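Tannase (Lactobacillus plantarum, PDB 3WA7) catalyses hydrolysis of the galloyl ester bonds of tannins, probably by a serine-esterase mechanism within the alpha/beta-hydrolase family. Local coordinates at residues S201-I206 against R412-A417; M214-Q219 against R341-P346. All blocks are in the same frame, centred on the assembly; numbering follows the deposited sequence.

Contact 1: residues S201-I206 against R412-A417; sequences SAYCPI and RIRHGA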
loop_
_atom_site.group_PDB
_atom_site.type_symbol
_atom_site.label_atom_id
_atom_site.label_comp_id
_atom_site.label_asym_id
_atom_site.label_seq_id
_atom_site.Cartn_x
_atom_site.Cartn_y
_atom_site.Cartn_z
ATOM N N SER A 201 -7.760 -2.024 3.026
ATOM C CA SER A 201 -6.823 -2.988 3.576
ATOM C C SER A 201 -5.502 -2.621 2.911
ATOM O O SER A 201 -5.424 -2.511 1.682
ATOM C CB SER A 201 -7.193 -4.426 3.216
ATOM O OG SER A 201 -6.150 -5.295 3.626
ATOM N N ALA A 202 -4.466 -2.413 3.714
ATOM C CA ALA A 202 -3.176 -2.041 3.156
ATOM C C ALA A 202 -2.008 -2.635 3.916
ATOM O O ALA A 202 -1.906 -2.490 5.136
ATOM C CB ALA A 202 -3.047 -0.523 3.118
ATOM N N TYR A 203 -1.131 -3.314 3.185
ATOM C CA TYR A 203 0.063 -3.901 3.771
ATOM C C TYR A 203 1.241 -3.005 3.415
ATOM O O TYR A 203 1.392 -2.588 2.262
ATOM C CB TYR A 203 0.290 -5.317 3.241
ATOM C CG TYR A 203 -0.770 -6.288 3.699
ATOM C CD1 TYR A 203 -1.968 -6.422 2.999
ATOM C CD2 TYR A 203 -0.596 -7.044 4.859
ATOM C CE1 TYR A 203 -2.967 -7.284 3.441
ATOM C CE2 TYR A 203 -1.587 -7.905 5.311
ATOM C CZ TYR A 203 -2.771 -8.021 4.595
ATOM O OH TYR A 203 -3.747 -8.885 5.033
ATOM N N CYS A 204 2.058 -2.703 4.422
ATOM C CA CYS A 204 3.232 -1.842 4.288
ATOM C C CYS A 204 3.072 -0.756 3.228
ATOM O O CYS A 204 3.875 -0.653 2.302
ATOM C CB CYS A 204 4.493 -2.678 4.010
ATOM S SG CYS A 204 4.463 -3.757 2.546
ATOM N N PRO A 205 2.034 0.084 3.360
ATOM C CA PRO A 205 1.818 1.148 2.377
ATOM C C PRO A 205 2.983 2.128 2.306
ATOM O O PRO A 205 3.287 2.827 3.273
ATOM C CB PRO A 205 0.524 1.807 2.853
ATOM C CG PRO A 205 0.572 1.600 4.347
ATOM C CD PRO A 205 1.046 0.164 4.452
ATOM N N ILE A 206 3.641 2.162 1.154
ATOM C CA ILE A 206 4.765 3.063 0.950
ATOM C C ILE A 206 4.153 4.366 0.451
ATOM O O ILE A 206 4.019 4.584 -0.753
ATOM C CB ILE A 206 5.743 2.489 -0.093
ATOM C CG1 ILE A 206 6.222 1.105 0.358
ATOM C CG2 ILE A 206 6.932 3.425 -0.270
ATOM C CD1 ILE A 206 7.041 1.116 1.646
ATOM N N ARG A 412 -7.715 -1.107 7.746
ATOM C CA ARG A 412 -6.900 -2.167 8.332
ATOM C C ARG A 412 -5.507 -2.003 7.741
ATOM O O ARG A 412 -5.304 -2.151 6.532
ATOM C CB ARG A 412 -7.442 -3.561 8.006
ATOM C CG ARG A 412 -6.642 -4.673 8.693
ATOM C CD ARG A 412 -7.298 -6.037 8.515
ATOM N NE ARG A 412 -6.672 -7.076 9.333
ATOM C CZ ARG A 412 -5.555 -7.725 9.015
ATOM N NH1 ARG A 412 -4.919 -7.450 7.885
ATOM N NH2 ARG A 412 -5.078 -8.660 9.825
ATOM N N ILE A 413 -4.550 -1.681 8.600
ATOM C CA ILE A 413 -3.181 -1.457 8.167
ATOM C C ILE A 413 -2.199 -2.382 8.869
ATOM O O ILE A 413 -2.296 -2.602 10.078
ATOM C CB ILE A 413 -2.759 -0.003 8.460
ATOM C CG1 ILE A 413 -3.751 0.966 7.806
ATOM C CG2 ILE A 413 -1.333 0.237 7.976
ATOM C CD1 ILE A 413 -3.502 2.415 8.157
ATOM N N ARG A 414 -1.257 -2.917 8.098
ATOM C CA ARG A 414 -0.228 -3.803 8.628
ATOM C C ARG A 414 1.130 -3.439 8.033
ATOM O O ARG A 414 1.224 -3.066 6.862
ATOM C CB ARG A 414 -0.543 -5.269 8.293
ATOM C CG ARG A 414 -1.733 -5.863 9.037
ATOM C CD ARG A 414 -1.420 -6.039 10.520
ATOM N NE ARG A 414 -2.516 -6.665 11.261
ATOM C CZ ARG A 414 -3.635 -6.047 11.632
ATOM N NH1 ARG A 414 -3.831 -4.768 11.338
ATOM N NH2 ARG A 414 -4.558 -6.710 12.319
ATOM N N HIS A 415 2.171 -3.520 8.855
ATOM C CA HIS A 415 3.540 -3.258 8.420
ATOM C C HIS A 415 4.413 -4.165 9.279
ATOM O O HIS A 415 4.401 -4.056 10.501
ATOM C CB HIS A 415 3.945 -1.794 8.645
ATOM C CG HIS A 415 5.320 -1.470 8.142
ATOM N ND1 HIS A 415 5.549 -0.873 6.920
ATOM C CD2 HIS A 415 6.541 -1.708 8.678
ATOM C CE1 HIS A 415 6.850 -0.759 6.725
ATOM N NE2 HIS A 415 7.475 -1.258 7.777
ATOM N N GLY A 416 5.155 -5.065 8.641
ATOM C CA GLY A 416 5.997 -5.992 9.382
ATOM C C GLY A 416 7.060 -5.356 10.259
ATOM O O GLY A 416 7.679 -4.364 9.879
ATOM N N ALA A 417 7.280 -5.937 11.436
ATOM C CA ALA A 417 8.280 -5.424 12.366
ATOM C C ALA A 417 9.694 -5.591 11.816
ATOM O O ALA A 417 10.643 -5.032 12.360
ATOM C CB ALA A 417 8.153 -6.124 13.718
HETATM O O HOH W 1 -4.700 -5.324 6.099
HETATM O O HOH W 2 3.861 1.334 5.858
#

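Contact 2: residues M214-Q219 against R341-P346; sequences MAYEWQ and RMKAVP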
loop_
_atom_site.group_PDB
_atom_site.type_symbol
_atom_site.label_atom_id
_atom_site.label_comp_id
_atom_site.label_asym_id
_atom_site.label_seq_id
_atom_site.Cartn_x
_atom_site.Cartn_y
_atom_site.Cartn_z
HETATM N N MSE A 214 12.818 11.990 5.636
HETATM C CA MSE A 214 13.028 12.470 6.998
HETATM C C MSE A 214 12.717 11.370 8.010
HETATM O O MSE A 214 13.432 11.205 8.996
HETATM C CB MSE A 214 12.140 13.681 7.292
HETATM C CG MSE A 214 12.575 14.952 6.597
HETATM SE SE MSE A 214 11.454 16.432 7.137
HETATM C CE MSE A 214 9.853 15.920 6.228
ATOM N N ALA A 215 11.645 10.621 7.767
ATOM C CA ALA A 215 11.267 9.550 8.680
ATOM C C ALA A 215 12.315 8.444 8.687
ATOM O O ALA A 215 12.642 7.890 9.739
ATOM C CB ALA A 215 9.904 8.971 8.288
ATOM N N TYR A 216 12.848 8.127 7.512
ATOM C CA TYR A 216 13.837 7.064 7.411
ATOM C C TYR A 216 15.098 7.389 8.198
ATOM O O TYR A 216 15.659 6.519 8.866
ATOM C CB TYR A 216 14.210 6.801 5.949
ATOM C CG TYR A 216 14.632 5.368 5.693
ATOM C CD1 TYR A 216 13.685 4.343 5.648
ATOM C CD2 TYR A 216 15.977 5.029 5.536
ATOM C CE1 TYR A 216 14.063 3.012 5.456
ATOM C CE2 TYR A 216 16.369 3.698 5.344
ATOM C CZ TYR A 216 15.408 2.699 5.306
ATOM O OH TYR A 216 15.785 1.387 5.126
ATOM N N GLU A 217 15.545 8.636 8.117
ATOM C CA GLU A 217 16.748 9.037 8.829
ATOM C C GLU A 217 16.514 9.223 10.323
ATOM O O GLU A 217 17.430 9.038 11.122
ATOM C CB GLU A 217 17.341 10.293 8.195
ATOM C CG GLU A 217 17.784 10.055 6.760
ATOM C CD GLU A 217 18.540 8.744 6.599
ATOM O OE1 GLU A 217 19.511 8.513 7.349
ATOM O OE2 GLU A 217 18.168 7.939 5.722
ATOM N N TRP A 218 15.297 9.595 10.712
ATOM C CA TRP A 218 15.009 9.712 12.133
ATOM C C TRP A 218 15.222 8.312 12.710
ATOM O O TRP A 218 15.771 8.144 13.799
ATOM C CB TRP A 218 13.556 10.128 12.376
ATOM C CG TRP A 218 13.117 9.866 13.793
ATOM C CD1 TRP A 218 13.422 10.610 14.900
ATOM C CD2 TRP A 218 12.375 8.734 14.263
ATOM N NE1 TRP A 218 12.921 10.004 16.030
ATOM C CE2 TRP A 218 12.275 8.851 15.666
ATOM C CE3 TRP A 218 11.791 7.626 13.632
ATOM C CZ2 TRP A 218 11.612 7.903 16.454
ATOM C CZ3 TRP A 218 11.131 6.678 14.417
ATOM C CH2 TRP A 218 11.049 6.826 15.814
ATOM N N GLN A 219 14.793 7.306 11.955
ATOM C CA GLN A 219 14.918 5.925 12.396
ATOM C C GLN A 219 16.316 5.318 12.285
ATOM O O GLN A 219 16.791 4.671 13.222
ATOM C CB GLN A 219 13.936 5.044 11.628
ATOM C CG GLN A 219 13.955 3.581 12.063
ATOM C CD GLN A 219 12.816 2.792 11.454
ATOM O OE1 GLN A 219 11.661 3.205 11.525
ATOM N NE2 GLN A 219 13.134 1.646 10.861
ATOM N N ARG A 341 19.806 -1.245 8.414
ATOM C CA ARG A 341 19.311 -0.236 7.491
ATOM C C ARG A 341 19.301 -0.867 6.103
ATOM O O ARG A 341 20.232 -1.579 5.734
ATOM C CB ARG A 341 20.247 0.979 7.503
ATOM C CG ARG A 341 20.040 1.950 6.344
ATOM C CD ARG A 341 21.239 2.879 6.187
ATOM N NE ARG A 341 21.236 3.990 7.136
ATOM C CZ ARG A 341 20.562 5.124 6.962
ATOM N NH1 ARG A 341 19.828 5.307 5.872
ATOM N NH2 ARG A 341 20.630 6.082 7.877
HETATM N N MSE A 342 18.251 -0.599 5.337
HETATM C CA MSE A 342 18.132 -1.150 3.995
HETATM C C MSE A 342 18.560 -0.161 2.919
HETATM O O MSE A 342 19.402 -0.469 2.076
HETATM C CB MSE A 342 16.686 -1.569 3.732
HETATM C CG MSE A 342 16.456 -2.173 2.365
HETATM SE SE MSE A 342 14.579 -2.351 1.987
HETATM C CE MSE A 342 14.666 -2.332 0.061
ATOM N N LYS A 343 17.975 1.032 2.962
ATOM C CA LYS A 343 18.245 2.067 1.969
ATOM C C LYS A 343 19.256 3.127 2.392
ATOM O O LYS A 343 19.436 3.398 3.580
ATOM C CB LYS A 343 16.926 2.742 1.585
ATOM C CG LYS A 343 15.894 1.771 1.028
ATOM C CD LYS A 343 14.556 2.447 0.794
ATOM C CE LYS A 343 13.560 1.484 0.163
ATOM N NZ LYS A 343 12.243 2.136 -0.094
ATOM N N ALA A 344 19.906 3.726 1.396
ATOM C CA ALA A 344 20.897 4.772 1.625
ATOM C C ALA A 344 20.204 6.116 1.850
ATOM O O ALA A 344 19.014 6.156 2.163
ATOM C CB ALA A 344 21.850 4.859 0.436
ATOM N N VAL A 345 20.940 7.210 1.673
ATOM C CA VAL A 345 20.392 8.546 1.900
ATOM C C VAL A 345 20.512 9.483 0.693
ATOM O O VAL A 345 21.599 9.657 0.144
ATOM C CB VAL A 345 21.108 9.221 3.098
ATOM C CG1 VAL A 345 20.430 10.540 3.443
ATOM C CG2 VAL A 345 21.111 8.288 4.294
ATOM N N PRO A 346 19.390 10.076 0.247
ATOM C CA PRO A 346 18.037 9.919 0.791
ATOM C C PRO A 346 17.505 8.559 0.345
ATOM O O PRO A 346 17.872 8.072 -0.724
ATOM C CB PRO A 346 17.265 11.074 0.149
ATOM C CG PRO A 346 18.332 12.097 -0.139
ATOM C CD PRO A 346 19.448 11.237 -0.659
#

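Contact 1: residues S201-I206 against R412-A417
A202 is bonded to the neighbouring strand through both its N and its O: N donates to R412 O at 3.0 Å, and O accepts from R414 N at 3.1 Å. A third rung follows where C204 N lies 2.6 Å from R414 O, the shortest of the three, so the pairing runs one residue past the end of strand 201-203. CA-H...O contacts from S201, I413 and Y203 fill the gaps between the rungs. The two strand segments run parallel, their directions only 6° apart. Strands 199-203 and 410-414 are neighbours in the mixed central sheet of an alpha/beta-hydrolase fold, and the C-terminal ends of such strands carry the catalytic loops. There C204 places CB 3.6 Å from H415 ND1, while SG takes the crowded position between backbone N and carbonyl carbon (chi1 57°). The C204 side chain also touches D419 and H451, two members of a probable Ser-His-Asp triad, and H415 NE2 bonds to D419 O. The face bearing S201, Y203, R412 and R414 is the more closely packed. Y203 CD2 is 3.9 Å from R414 CB, and a water lies over one face of the tyrosine ring, accepting from R412 NH1 at 2.8 Å and donating to S201 OG at 2.9 Å. S201 OG also bonds N160, and Y203 OH bonds D456. R412 reaches the water with CG anti to the backbone N (chi1 -176°) and an extended chain. The two guanidinium groups lie face over face with an offset; salt bridges from R412 to D456 and from R414 to D442 would counter their repulsion. The A202 and I413 face is looser: its nearest apolar side-chain pair is P205 CD to I413 CG2 at 4.3 Å. A second water links P205 O to H415 ND1.

Contact 2: residues M214-Q219 against R341-P346
Y216 points its ring tip-first at the backbone of 342-343, with the CE2 edge 3.9 Å from K343 CB and the tyrosine and lysine side chains crossing at about a right angle. Its CG is anti to the backbone N (chi1 -151°), which sends the ring off helix 209-220 toward the loop. At the tip, OH accepts two successive backbone N-H groups: K343 N at 3.1 Å, almost straight at 171°, and M342 N at 3.2 Å, more bent. R420 O is a further partner of the same hydroxyl, so one oxygen joins the loop to a third segment of chain. At the next residue, E217 meets R341 in an end-on salt bridge. R341 NH2 is 2.7 Å from E217 OE1 and R341 NH1 is 3.1 Å from E217 OE2; both oxygens are approached on their syn side, and the carboxylate and guanidinium planes are 15° apart, close to the coplanar bidentate ideal. A bend at chi3 turns the guanidinium toward the helix. NH1 serves two acceptors, for it also bonds K343 O at 3.0 Å in its own loop, and its in-plane position at the edge of the Y216 ring argues against a cation-pi contact. V345 contributes the apolar side: its CG2 is 3.3 Å from E217 OE2. The contact thus joins helix 209-220 to the irregular loop between helices 332-339 and 356-360, with strand 225-232 and helix 252-271 packed around it. S258 OG to E217 OE1 and R341 NE to I223 O give both partners further bonds. Buried, coplanar and matched oxygen for nitrogen, the pair probably keeps both residues charged, while the doubly accepting tyrosine satisfies two loop N-H groups that no regular secondary structure would serve.

In the fold
Contact 1 lies about 7 Å from the centre of the chain, in the central sheet, and contact 2 about 19 Å out. Their centres are 18 Å apart and their nearest atoms about 5 Å, without touching. Strand 199-203 is followed, after a short loop, by helix 209-220, so the first halves of both contacts are successive elements. On the other side, 412-417 runs on into the loop of D419, R420 and D421: D419 is in the probable triad with S163 and H451, whereas R420 O and D421 O are held by Y216 and K343 of contact 2. K343 NZ also bonds a glycerol, probably from the crystallisation liquor, which may mark a pocket near the probable triad.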